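Phosphoserine phosphatase (PDB 6HYY) catalyses the hydrolysis of O-phosphoserine to serine and phosphate, using a magnesium-dependent active site of the haloacid dehalogenase family. Local coordinates at residues T20-E25 and E113-K118; G26-A31 and D38-M43; R45-G50 and T59-L64; H82-I87 and I190-N195. All coordinates share one frame; numbering follows the deposited sequence.

Contact 1 of 4, residues T20-E25 and E113-K118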
loop_
_atom_site.group_PDB
_atom_site.type_symbol
_atom_site.label_atom_id
_atom_site.label_comp_id
_atom_site.label_asym_id
_atom_site.label_seq_id
_atom_site.Cartn_x
_atom_site.Cartn_y
_atom_site.Cartn_z
ATOM N N THR A 20 -5.456 3.319 1.424
ATOM C CA THR A 20 -4.729 4.539 1.758
ATOM C C THR A 20 -4.506 5.370 0.500
ATOM O O THR A 20 -5.195 6.371 0.315
ATOM C CB THR A 20 -3.416 4.209 2.466
ATOM O OG1 THR A 20 -3.739 3.572 3.711
ATOM C CG2 THR A 20 -2.655 5.462 2.772
ATOM N N VAL A 21 -3.609 4.959 -0.390
ATOM C CA VAL A 21 -3.403 5.689 -1.645
ATOM C C VAL A 21 -4.580 5.485 -2.591
ATOM O O VAL A 21 -4.947 6.394 -3.351
ATOM C CB VAL A 21 -2.082 5.237 -2.293
ATOM C CG1 VAL A 21 -1.948 5.796 -3.716
ATOM C CG2 VAL A 21 -0.920 5.708 -1.454
ATOM N N ILE A 22 -5.167 4.292 -2.586
ATOM C CA ILE A 22 -6.378 4.032 -3.364
ATOM C C ILE A 22 -7.536 3.742 -2.414
ATOM O O ILE A 22 -7.352 3.388 -1.257
ATOM C CB ILE A 22 -6.199 2.882 -4.374
ATOM C CG1 ILE A 22 -5.890 1.565 -3.642
ATOM C CG2 ILE A 22 -5.130 3.249 -5.426
ATOM C CD1 ILE A 22 -5.727 0.354 -4.570
ATOM N N ARG A 23 -8.761 3.881 -2.934
ATOM C CA ARG A 23 -9.937 3.734 -2.082
ATOM C C ARG A 23 -10.242 2.274 -1.773
ATOM O O ARG A 23 -10.786 1.974 -0.703
ATOM C CB ARG A 23 -11.144 4.407 -2.751
ATOM C CG ARG A 23 -10.807 5.782 -3.307
ATOM C CD ARG A 23 -11.976 6.750 -3.178
ATOM N NE ARG A 23 -11.977 7.382 -1.861
ATOM C CZ ARG A 23 -12.710 8.440 -1.526
ATOM N NH1 ARG A 23 -13.516 9.014 -2.416
ATOM N NH2 ARG A 23 -12.631 8.928 -0.292
ATOM N N GLU A 24 -9.864 1.370 -2.665
ATOM C CA GLU A 24 -10.247 -0.035 -2.650
ATOM C C GLU A 24 -9.089 -0.906 -2.163
ATOM O O GLU A 24 -7.977 -0.435 -1.913
ATOM C CB GLU A 24 -10.696 -0.461 -4.052
ATOM C CG GLU A 24 -11.685 0.497 -4.747
ATOM C CD GLU A 24 -11.018 1.456 -5.745
ATOM O OE1 GLU A 24 -11.733 1.974 -6.637
ATOM O OE2 GLU A 24 -9.793 1.688 -5.638
ATOM N N GLU A 25 -9.361 -2.203 -2.030
ATOM C CA GLU A 25 -8.320 -3.203 -1.818
ATOM C C GLU A 25 -8.099 -3.916 -3.145
ATOM O O GLU A 25 -9.039 -4.474 -3.719
ATOM C CB GLU A 25 -8.710 -4.188 -0.710
ATOM C CG GLU A 25 -9.093 -3.524 0.616
ATOM C CD GLU A 25 -7.937 -3.477 1.609
ATOM O OE1 GLU A 25 -7.427 -4.558 1.966
ATOM O OE2 GLU A 25 -7.537 -2.362 2.044
ATOM N N GLU A 113 2.092 -0.670 -9.890
ATOM C CA GLU A 113 2.884 0.128 -10.818
ATOM C C GLU A 113 2.007 1.069 -11.632
ATOM O O GLU A 113 2.443 2.173 -11.971
ATOM C CB GLU A 113 3.701 -0.777 -11.742
ATOM C CG GLU A 113 4.946 -1.361 -11.069
ATOM C CD GLU A 113 5.920 -1.981 -12.053
ATOM O OE1 GLU A 113 5.564 -2.149 -13.235
ATOM O OE2 GLU A 113 7.054 -2.302 -11.637
ATOM N N HIS A 114 0.779 0.647 -11.958
ATOM C CA HIS A 114 -0.185 1.544 -12.588
ATOM C C HIS A 114 -0.492 2.736 -11.683
ATOM O O HIS A 114 -0.482 3.890 -12.125
ATOM C CB HIS A 114 -1.457 0.761 -12.929
ATOM C CG HIS A 114 -2.624 1.620 -13.305
ATOM N ND1 HIS A 114 -2.781 2.156 -14.566
ATOM C CD2 HIS A 114 -3.693 2.033 -12.583
ATOM C CE1 HIS A 114 -3.895 2.865 -14.604
ATOM N NE2 HIS A 114 -4.464 2.809 -13.412
ATOM N N VAL A 115 -0.723 2.471 -10.393
ATOM C CA VAL A 115 -0.973 3.545 -9.433
ATOM C C VAL A 115 0.245 4.460 -9.331
ATOM O O VAL A 115 0.121 5.688 -9.370
ATOM C CB VAL A 115 -1.355 2.946 -8.067
ATOM C CG1 VAL A 115 -1.410 4.010 -6.989
ATOM C CG2 VAL A 115 -2.675 2.220 -8.164
ATOM N N ALA A 116 1.444 3.873 -9.197
ATOM C CA ALA A 116 2.665 4.673 -9.113
ATOM C C ALA A 116 2.857 5.539 -10.352
ATOM O O ALA A 116 3.236 6.716 -10.250
ATOM C CB ALA A 116 3.870 3.759 -8.920
ATOM N N SER A 117 2.590 4.963 -11.526
ATOM C CA SER A 117 2.480 5.659 -12.796
ATOM C C SER A 117 1.099 6.254 -12.995
ATOM O O SER A 117 0.475 6.110 -14.043
ATOM C CB SER A 117 2.828 4.711 -13.923
ATOM O OG SER A 117 2.810 5.416 -15.143
ATOM N N LYS A 118 0.555 6.823 -11.928
ATOM C CA LYS A 118 -0.295 7.988 -11.983
ATOM C C LYS A 118 0.251 9.079 -11.087
ATOM O O LYS A 118 -0.088 10.250 -11.288
ATOM C CB LYS A 118 -1.751 7.652 -11.579
ATOM C CG LYS A 118 -2.595 7.161 -12.763
ATOM C CD LYS A 118 -3.871 6.408 -12.370
ATOM C CE LYS A 118 -4.922 7.343 -11.804
ATOM N NZ LYS A 118 -6.231 6.649 -11.547
#

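Contact 2 of 4, residues G26-A31 and D38-M43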
loop_
_atom_site.group_PDB
_atom_site.type_symbol
_atom_site.label_atom_id
_atom_site.label_comp_id
_atom_site.label_asym_id
_atom_site.label_seq_id
_atom_site.Cartn_x
_atom_site.Cartn_y
_atom_site.Cartn_z
ATOM N N GLY A 26 -6.860 -3.877 -3.642
ATOM C CA GLY A 26 -6.599 -4.369 -4.983
ATOM C C GLY A 26 -6.993 -5.821 -5.174
ATOM O O GLY A 26 -7.607 -6.182 -6.182
ATOM N N ILE A 27 -6.668 -6.671 -4.198
ATOM C CA ILE A 27 -6.988 -8.088 -4.338
ATOM C C ILE A 27 -8.501 -8.303 -4.387
ATOM O O ILE A 27 -8.981 -9.186 -5.107
ATOM C CB ILE A 27 -6.314 -8.904 -3.215
ATOM C CG1 ILE A 27 -6.507 -10.400 -3.472
ATOM C CG2 ILE A 27 -6.848 -8.501 -1.851
ATOM C CD1 ILE A 27 -5.549 -11.293 -2.716
ATOM N N ASP A 28 -9.276 -7.487 -3.658
ATOM C CA ASP A 28 -10.733 -7.593 -3.711
ATOM C C ASP A 28 -11.264 -7.142 -5.065
ATOM O O ASP A 28 -12.215 -7.731 -5.597
ATOM C CB ASP A 28 -11.362 -6.759 -2.591
ATOM C CG ASP A 28 -10.973 -7.249 -1.202
ATOM O OD1 ASP A 28 -10.480 -8.397 -1.088
ATOM O OD2 ASP A 28 -11.162 -6.490 -0.225
ATOM N N GLU A 29 -10.678 -6.085 -5.628
ATOM C CA GLU A 29 -11.113 -5.621 -6.943
ATOM C C GLU A 29 -10.770 -6.635 -8.024
ATOM O O GLU A 29 -11.534 -6.816 -8.984
ATOM C CB GLU A 29 -10.481 -4.266 -7.244
ATOM C CG GLU A 29 -10.927 -3.203 -6.263
ATOM C CD GLU A 29 -12.415 -2.944 -6.364
ATOM O OE1 GLU A 29 -13.149 -3.167 -5.373
ATOM O OE2 GLU A 29 -12.853 -2.536 -7.457
ATOM N N LEU A 30 -9.617 -7.294 -7.896
ATOM C CA LEU A 30 -9.278 -8.370 -8.815
ATOM C C LEU A 30 -10.270 -9.516 -8.687
ATOM O O LEU A 30 -10.706 -10.088 -9.693
ATOM C CB LEU A 30 -7.848 -8.846 -8.544
ATOM C CG LEU A 30 -7.240 -9.848 -9.518
ATOM C CD1 LEU A 30 -7.352 -9.328 -10.935
ATOM C CD2 LEU A 30 -5.780 -10.103 -9.130
ATOM N N ALA A 31 -10.647 -9.857 -7.454
ATOM C CA ALA A 31 -11.641 -10.899 -7.240
ATOM C C ALA A 31 -12.979 -10.521 -7.858
ATOM O O ALA A 31 -13.706 -11.395 -8.340
ATOM C CB ALA A 31 -11.800 -11.172 -5.747
ATOM N N ASP A 38 -17.148 -11.978 -3.069
ATOM C CA ASP A 38 -17.642 -12.188 -1.709
ATOM C C ASP A 38 -16.654 -12.998 -0.884
ATOM O O ASP A 38 -16.252 -12.584 0.214
ATOM C CB ASP A 38 -19.002 -12.887 -1.740
ATOM C CG ASP A 38 -20.118 -11.987 -2.247
ATOM O OD1 ASP A 38 -20.031 -10.755 -2.066
ATOM O OD2 ASP A 38 -21.081 -12.513 -2.842
ATOM N N ALA A 39 -16.245 -14.160 -1.399
ATOM C CA ALA A 39 -15.338 -15.029 -0.659
ATOM C C ALA A 39 -14.014 -14.334 -0.368
ATOM O O ALA A 39 -13.500 -14.406 0.755
ATOM C CB ALA A 39 -15.107 -16.325 -1.439
ATOM N N VAL A 40 -13.455 -13.640 -1.357
ATOM C CA VAL A 40 -12.127 -13.057 -1.182
ATOM C C VAL A 40 -12.184 -11.845 -0.257
ATOM O O VAL A 40 -11.315 -11.671 0.606
ATOM C CB VAL A 40 -11.515 -12.709 -2.550
ATOM C CG1 VAL A 40 -10.351 -11.732 -2.388
ATOM C CG2 VAL A 40 -11.065 -13.980 -3.260
ATOM N N SER A 41 -13.202 -10.990 -0.415
ATOM C CA SER A 41 -13.341 -9.835 0.469
ATOM C C SER A 41 -13.428 -10.266 1.927
ATOM O O SER A 41 -12.855 -9.615 2.811
ATOM C CB SER A 41 -14.574 -9.014 0.080
ATOM O OG SER A 41 -14.325 -8.230 -1.077
ATOM N N GLU A 42 -14.125 -11.372 2.197
ATOM C CA GLU A 42 -14.187 -11.891 3.558
ATOM C C GLU A 42 -12.821 -12.372 4.033
ATOM O O GLU A 42 -12.412 -12.077 5.162
ATOM C CB GLU A 42 -15.215 -13.019 3.643
ATOM C CG GLU A 42 -15.549 -13.433 5.068
ATOM C CD GLU A 42 -15.801 -12.239 5.978
ATOM O OE1 GLU A 42 -15.215 -12.194 7.083
ATOM O OE2 GLU A 42 -16.581 -11.340 5.589
ATOM N N MET A 43 -12.095 -13.106 3.185
ATOM C CA MET A 43 -10.763 -13.564 3.571
ATOM C C MET A 43 -9.821 -12.394 3.808
ATOM O O MET A 43 -8.931 -12.473 4.661
ATOM C CB MET A 43 -10.192 -14.489 2.496
ATOM C CG MET A 43 -11.029 -15.720 2.215
ATOM S SD MET A 43 -10.533 -16.541 0.685
ATOM C CE MET A 43 -9.584 -17.908 1.313
HETATM O O HOH W 1 -12.264 -6.764 2.189
#

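Contact 3 of 4, residues R45-G50 and T59-L64. With PO4 (phosphate ion), chain C.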
loop_
_atom_site.group_PDB
_atom_site.type_symbol
_atom_site.label_atom_id
_atom_site.label_comp_id
_atom_site.label_asym_id
_atom_site.label_seq_id
_atom_site.Cartn_x
_atom_site.Cartn_y
_atom_site.Cartn_z
ATOM N N ARG A 45 -10.670 -9.363 5.014
ATOM C CA ARG A 45 -10.993 -8.917 6.366
ATOM C C ARG A 45 -10.429 -9.876 7.403
ATOM O O ARG A 45 -9.932 -9.452 8.453
ATOM C CB ARG A 45 -12.507 -8.798 6.529
ATOM C CG ARG A 45 -13.115 -7.580 5.856
ATOM C CD ARG A 45 -14.488 -7.269 6.441
ATOM N NE ARG A 45 -15.526 -8.142 5.897
ATOM C CZ ARG A 45 -15.996 -8.070 4.655
ATOM N NH1 ARG A 45 -15.536 -7.156 3.807
ATOM N NH2 ARG A 45 -16.941 -8.914 4.262
ATOM N N ARG A 46 -10.491 -11.178 7.113
ATOM C CA ARG A 46 -10.011 -12.203 8.033
ATOM C C ARG A 46 -8.517 -12.075 8.304
ATOM O O ARG A 46 -8.059 -12.373 9.414
ATOM C CB ARG A 46 -10.346 -13.577 7.447
ATOM C CG ARG A 46 -9.958 -14.788 8.274
ATOM C CD ARG A 46 -10.433 -16.051 7.560
ATOM N NE ARG A 46 -9.922 -17.275 8.166
ATOM C CZ ARG A 46 -8.743 -17.818 7.880
ATOM N NH1 ARG A 46 -7.938 -17.241 6.997
ATOM N NH2 ARG A 46 -8.369 -18.941 8.480
ATOM N N ALA A 47 -7.744 -11.628 7.318
ATOM C CA ALA A 47 -6.295 -11.564 7.445
ATOM C C ALA A 47 -5.798 -10.267 8.074
ATOM O O ALA A 47 -4.588 -10.131 8.290
ATOM C CB ALA A 47 -5.639 -11.756 6.072
ATOM N N MET A 48 -6.691 -9.325 8.377
ATOM C CA MET A 48 -6.278 -8.028 8.899
ATOM C C MET A 48 -5.439 -8.181 10.163
ATOM O O MET A 48 -5.684 -9.065 10.991
ATOM C CB MET A 48 -7.502 -7.160 9.183
ATOM C CG MET A 48 -8.039 -6.455 7.960
ATOM S SD MET A 48 -9.647 -5.702 8.262
ATOM C CE MET A 48 -9.378 -4.830 9.800
ATOM N N GLY A 49 -4.440 -7.307 10.306
ATOM C CA GLY A 49 -3.485 -7.445 11.378
ATOM C C GLY A 49 -2.655 -8.704 11.172
ATOM O O GLY A 49 -2.510 -9.221 10.061
ATOM N N GLY A 50 -2.111 -9.206 12.274
ATOM C CA GLY A 50 -1.379 -10.456 12.211
ATOM C C GLY A 50 -2.269 -11.665 12.412
ATOM O O GLY A 50 -1.775 -12.750 12.735
ATOM N N THR A 59 -2.108 -17.014 -0.564
ATOM C CA THR A 59 -2.225 -18.211 -1.394
ATOM C C THR A 59 -3.677 -18.643 -1.533
ATOM O O THR A 59 -4.147 -18.943 -2.638
ATOM C CB THR A 59 -1.389 -19.341 -0.792
ATOM O OG1 THR A 59 -0.024 -18.926 -0.697
ATOM C CG2 THR A 59 -1.474 -20.589 -1.662
ATOM N N GLU A 60 -4.414 -18.652 -0.418
ATOM C CA GLU A 60 -5.794 -19.131 -0.442
ATOM C C GLU A 60 -6.703 -18.215 -1.251
ATOM O O GLU A 60 -7.603 -18.694 -1.950
ATOM C CB GLU A 60 -6.320 -19.278 0.982
ATOM C CG GLU A 60 -5.575 -20.301 1.804
ATOM C CD GLU A 60 -5.844 -20.140 3.285
ATOM O OE1 GLU A 60 -5.432 -21.020 4.070
ATOM O OE2 GLU A 60 -6.472 -19.127 3.660
ATOM N N ARG A 61 -6.508 -16.896 -1.157
ATOM C CA ARG A 61 -7.341 -15.993 -1.943
ATOM C C ARG A 61 -7.044 -16.142 -3.427
ATOM O O ARG A 61 -7.962 -16.193 -4.251
ATOM C CB ARG A 61 -7.127 -14.544 -1.497
ATOM C CG ARG A 61 -7.851 -14.164 -0.213
ATOM C CD ARG A 61 -7.458 -12.767 0.270
ATOM N NE ARG A 61 -6.112 -12.731 0.839
ATOM C CZ ARG A 61 -5.533 -11.627 1.308
ATOM N NH1 ARG A 61 -6.185 -10.471 1.270
ATOM N NH2 ARG A 61 -4.305 -11.667 1.806
ATOM N N LEU A 62 -5.758 -16.224 -3.785
ATOM C CA LEU A 62 -5.400 -16.393 -5.187
ATOM C C LEU A 62 -5.849 -17.749 -5.719
ATOM O O LEU A 62 -6.184 -17.866 -6.907
ATOM C CB LEU A 62 -3.893 -16.202 -5.360
ATOM C CG LEU A 62 -3.456 -14.732 -5.278
ATOM C CD1 LEU A 62 -1.941 -14.623 -5.178
ATOM C CD2 LEU A 62 -3.975 -13.944 -6.464
ATOM N N ALA A 63 -5.889 -18.771 -4.861
ATOM C CA ALA A 63 -6.401 -20.068 -5.290
ATOM C C ALA A 63 -7.868 -19.982 -5.703
ATOM O O ALA A 63 -8.298 -20.700 -6.613
ATOM C CB ALA A 63 -6.207 -21.105 -4.182
ATOM N N LEU A 64 -8.649 -19.108 -5.062
ATOM C CA LEU A 64 -10.025 -18.891 -5.506
ATOM C C LEU A 64 -10.101 -17.992 -6.734
ATOM O O LEU A 64 -10.994 -18.170 -7.574
ATOM C CB LEU A 64 -10.863 -18.281 -4.384
ATOM C CG LEU A 64 -11.004 -19.075 -3.086
ATOM C CD1 LEU A 64 -11.872 -18.308 -2.103
ATOM C CD2 LEU A 64 -11.577 -20.467 -3.344
HETATM P P PO4 C . -4.140 -4.494 7.740
HETATM O O1 PO4 C . -4.248 -4.243 6.258
HETATM O O2 PO4 C . -3.118 -3.573 8.342
HETATM O O3 PO4 C . -5.489 -4.275 8.386
HETATM O O4 PO4 C . -3.752 -5.936 7.984
#

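Contact 4 of 4, residues H82-I87 and I190-N195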
loop_
_atom_site.group_PDB
_atom_site.type_symbol
_atom_site.label_atom_id
_atom_site.label_comp_id
_atom_site.label_asym_id
_atom_site.label_seq_id
_atom_site.Cartn_x
_atom_site.Cartn_y
_atom_site.Cartn_z
ATOM N N HIS A 82 -9.319 3.697 -7.838
ATOM C CA HIS A 82 -9.498 5.130 -7.661
ATOM C C HIS A 82 -8.524 5.674 -6.632
ATOM O O HIS A 82 -8.485 5.194 -5.495
ATOM C CB HIS A 82 -10.918 5.439 -7.218
ATOM C CG HIS A 82 -11.927 5.230 -8.301
ATOM N ND1 HIS A 82 -12.989 6.080 -8.497
ATOM C CD2 HIS A 82 -12.014 4.286 -9.266
ATOM C CE1 HIS A 82 -13.702 5.658 -9.526
ATOM N NE2 HIS A 82 -13.133 4.572 -10.012
ATOM N N LEU A 83 -7.772 6.696 -7.015
ATOM C CA LEU A 83 -6.905 7.355 -6.050
ATOM C C LEU A 83 -7.732 8.114 -5.014
ATOM O O LEU A 83 -8.753 8.751 -5.320
ATOM C CB LEU A 83 -5.930 8.300 -6.752
ATOM C CG LEU A 83 -4.961 7.659 -7.733
ATOM C CD1 LEU A 83 -4.113 8.707 -8.416
ATOM C CD2 LEU A 83 -4.047 6.703 -7.000
ATOM N N THR A 84 -7.293 8.028 -3.776
ATOM C CA THR A 84 -7.936 8.743 -2.687
ATOM C C THR A 84 -7.799 10.245 -2.906
ATOM O O THR A 84 -6.737 10.715 -3.327
ATOM C CB THR A 84 -7.251 8.339 -1.379
ATOM O OG1 THR A 84 -7.345 6.919 -1.223
ATOM C CG2 THR A 84 -7.809 9.075 -0.169
ATOM N N PRO A 85 -8.845 11.027 -2.665
ATOM C CA PRO A 85 -8.731 12.485 -2.794
ATOM C C PRO A 85 -7.553 13.051 -2.012
ATOM O O PRO A 85 -7.290 12.670 -0.863
ATOM C CB PRO A 85 -10.068 12.989 -2.245
ATOM C CG PRO A 85 -11.011 11.859 -2.547
ATOM C CD PRO A 85 -10.224 10.588 -2.393
ATOM N N GLY A 86 -6.802 13.931 -2.670
ATOM C CA GLY A 86 -5.676 14.578 -2.055
ATOM C C GLY A 86 -4.337 13.902 -2.259
ATOM O O GLY A 86 -3.313 14.559 -2.071
ATOM N N ILE A 87 -4.313 12.618 -2.634
ATOM C CA ILE A 87 -3.005 11.947 -2.684
ATOM C C ILE A 87 -2.150 12.459 -3.849
ATOM O O ILE A 87 -0.921 12.591 -3.700
ATOM C CB ILE A 87 -3.148 10.411 -2.695
ATOM C CG1 ILE A 87 -1.778 9.733 -2.505
ATOM C CG2 ILE A 87 -3.693 9.898 -3.970
ATOM C CD1 ILE A 87 -1.049 10.086 -1.189
ATOM N N ILE A 190 1.976 7.706 10.599
ATOM C CA ILE A 190 0.751 8.490 10.542
ATOM C C ILE A 190 -0.368 7.577 10.061
ATOM O O ILE A 190 -0.322 7.067 8.936
ATOM C CB ILE A 190 0.884 9.708 9.620
ATOM C CG1 ILE A 190 2.075 10.573 10.051
ATOM C CG2 ILE A 190 -0.417 10.500 9.662
ATOM C CD1 ILE A 190 2.390 11.719 9.088
ATOM N N GLY A 191 -1.386 7.386 10.904
ATOM C CA GLY A 191 -2.544 6.611 10.494
ATOM C C GLY A 191 -3.474 7.417 9.612
ATOM O O GLY A 191 -3.548 8.642 9.704
ATOM N N PHE A 192 -4.162 6.712 8.717
ATOM C CA PHE A 192 -5.023 7.362 7.729
ATOM C C PHE A 192 -6.414 6.748 7.724
ATOM O O PHE A 192 -6.567 5.555 7.441
ATOM C CB PHE A 192 -4.412 7.269 6.329
ATOM C CG PHE A 192 -5.250 7.951 5.294
ATOM C CD1 PHE A 192 -5.300 9.341 5.238
ATOM C CD2 PHE A 192 -5.997 7.217 4.401
ATOM C CE1 PHE A 192 -6.079 9.985 4.320
ATOM C CE2 PHE A 192 -6.807 7.869 3.460
ATOM C CZ PHE A 192 -6.836 9.245 3.422
ATOM N N GLY A 193 -7.426 7.587 7.933
ATOM C CA GLY A 193 -8.792 7.096 8.010
ATOM C C GLY A 193 -9.736 7.710 6.991
ATOM O O GLY A 193 -10.957 7.701 7.179
ATOM N N GLY A 194 -9.193 8.236 5.894
ATOM C CA GLY A 194 -10.039 8.898 4.907
ATOM C C GLY A 194 -10.975 7.970 4.164
ATOM O O GLY A 194 -12.025 8.402 3.666
ATOM N N ASN A 195 -10.623 6.691 4.058
ATOM C CA ASN A 195 -11.470 5.735 3.360
ATOM C C ASN A 195 -12.288 4.889 4.327
ATOM O O ASN A 195 -13.519 4.842 4.237
ATOM C CB ASN A 195 -10.629 4.863 2.426
ATOM C CG ASN A 195 -10.131 5.650 1.233
ATOM O OD1 ASN A 195 -10.918 6.304 0.540
ATOM N ND2 ASN A 195 -8.825 5.634 1.009
#

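Contact 1 of 4, residues T20-E25 and E113-K118
A small, wholly apolar and buried contact sets Val115, near the end of helix 109-116, against Val21 and Ile22, where helix 17-21 gives way to the chain leading into helix 26-33. Both methyls of Val115 take part. CG1 meets Val21 CG1 at 3.8 Å, methyl to methyl. The second methyl, Val115 CG2, lies 3.8 Å from Ile22 CG2, the short branch of the isoleucine. Ile22 CG2 also reaches Val115 CG1, at 4.1 Å, so the isoleucine methyl touches both prongs of the valine fork.

In Ile22 the longer branch takes the crowded position between backbone N and carbonyl carbon (chi1 62°), while CG2 stands opposite the carbonyl carbon and is the atom presented to the helix. All three CB atoms point toward the other segment, yet the backbones stay well apart, with 8.1 Å between Ile22 CA and Val115 CA.

Ile22 is the first residue past helix 17-21 to leave helical angles; a few residues earlier, Asp16 and Asp18 bind the magnesium ion together with Asp175. Leu103 of strand 100-105, next to the central strand 12-16, packs against both Val21 and Val115, Ile87 at the start of helix 87-96 also touches Val21, and Val17 of helix 17-21 touches Ile22.

Contact 2 of 4, residues G26-A31 and D38-M43
The flat carboxylate of Asp28 carries Ser41 over one face: Ser41 OG stands 3.5 Å from Asp28 CG, almost straight above it, and Ser41 CA lies over the same face, 3.6 Å from Asp28 OD1. The serine hydroxyl thus rests on the carboxylate without bonding to it, and makes a weak hydrogen bond to Glu37 O in its own helix instead. Asp28 OD1 also meets a methyl, Val40 CG1, at 3.6 Å.

The two carboxylate oxygens are served differently. OD1 is hydrogen-bonded to the hydroxyl of Thr44, one turn beyond Val40, while OD2 accepts a hydrogen from a water at 2.7 Å. That water, tilted out of the carboxylate plane toward the serine side, gives its other hydrogen to Ser41 O at 3.0 Å and so joins the two helices.

Beside this polar half lies an apolar one. Ala31 CB presses on Val40 CB at 3.6 Å and lies close to both valine methyls, and Val40 CG1 reaches on to Ile27 CG1. Helices 26-31 and 38-43 run nearly antiparallel, their axes 8.6 Å apart at the closest point, a short spacing, consistent with the small side chains of Ala31 and Ser41 at the interface. They form a helical hairpin in the cap inserted after the first strand of the core.

Chemically, a buried aspartate is held by a threonine hydroxyl on one oxygen and a shared water on the other, which probably steadies its negative charge between the helices.

Contact 3 of 4, residues R45-G50 and T59-L64
Arg46 and Glu60 bring opposite charges close without forming a salt bridge. Arg46 NH1 and Glu60 OE2 are 4.1 Å apart, but the oxygen lies well out of the guanidinium plane and no N-H points at it. The two side chains cross at about a right angle, and guanidinium and carboxylate are turned 45° from each other. Arg46 reaches across fully stretched, its CG opposite the backbone N (chi1 -179°) and the chain straight as far as NE. The attraction is therefore that of charge alone, and probably modest where Arg46 is exposed to solvent.

Deeper in, Arg61 extends past Ala47, its NH2 4.5 Å from Ala47 CB, a loose touch. What fixes the Arg61 guanidinium lies outside both segments: its NE is hydrogen-bonded to Ala57 O in its own helix, and its NH1 to the hydroxyl of Thr44. Met43 packs on both Arg61 and Glu60, and Val52 of the connecting loop touches both Arg46 and Ala47.

Past Ala47 the chain turns away to a phosphate ion, possibly from the crystallisation liquor. Gly49 N donates to its O4 at 2.8 Å with an N-H...O angle of 148°, and Met48 CG lies 3.4 Å from O3. Thr178 OG1, three residues beyond Asp175 of the magnesium site, is hydrogen-bonded to the same ion, which lies between cap loop and core.

Two successive helices, 37-46 and 54-65, joined by a glycine-containing loop, belong to the helical cap inserted between the first two core strands, as in C1-type members of the haloacid dehalogenase superfamily.

Contact 4 of 4, residues H82-I87 and I190-N195
Thr84, the residue that faces Phe192 and Asn195, opens a type II beta turn through Pro85 and Gly86 that closes with Ile87 N bonded to Thr84 O at 3.2 Å, just as helix 87-96 begins. Its side chain divides the work between two branches. The hydroxyl accepts a nearly straight hydrogen bond from the amide of Asn195, ND2 to OG1 3.0 Å with an N-H...O angle of 167°, and OG1 lies only 2° out of the amide plane. The methyl CG2, opposite the backbone N, touches Phe192 CZ at 3.7 Å and approaches the ring obliquely.

Phe192 ends strand 188-192, one of the parallel strands of the Rossmann-like core sheet of the haloacid dehalogenase fold, and Gly193 to Asn195 bend the chain back past its ring. Gly194 N sits 3.4 Å above one ring face, nearer its border than its centre, while Asn195 ND2 lies level with the ring beside its edge.

The polar ends look mainly to the chain around helix 17-21. Thr84 OG1 is hydrogen-bonded to Thr20 O, with a weaker bond to Val21 O. With Asn195 ND2 donating also to Ser19 O and OD1 accepting from Arg23 NE, the amide can be placed only one way round. Phe212 stacks with Phe192 and also touches Thr84.

In the fold
From the N terminus, strand 12-16 leads through helix 17-21 into segment 20-25, where contact 1 closes a loop of 87 residues onto helix 109-116. Contacts 2 and 3 nest inside that loop in series: contact 2 pairs helices 26-33 and 37-46, and contact 3 joins the end of the latter to helix 54-65. The two meet through Met43 of the shared helix 37-46. Contact 4 starts within the same loop but ends at strand 188-192, so it crosses contact 1; Thr20 and Arg23 touch Thr84 and Asn195 there. Contacts 1 and 4 thus knit the core, while 2 and 3 organise the cap.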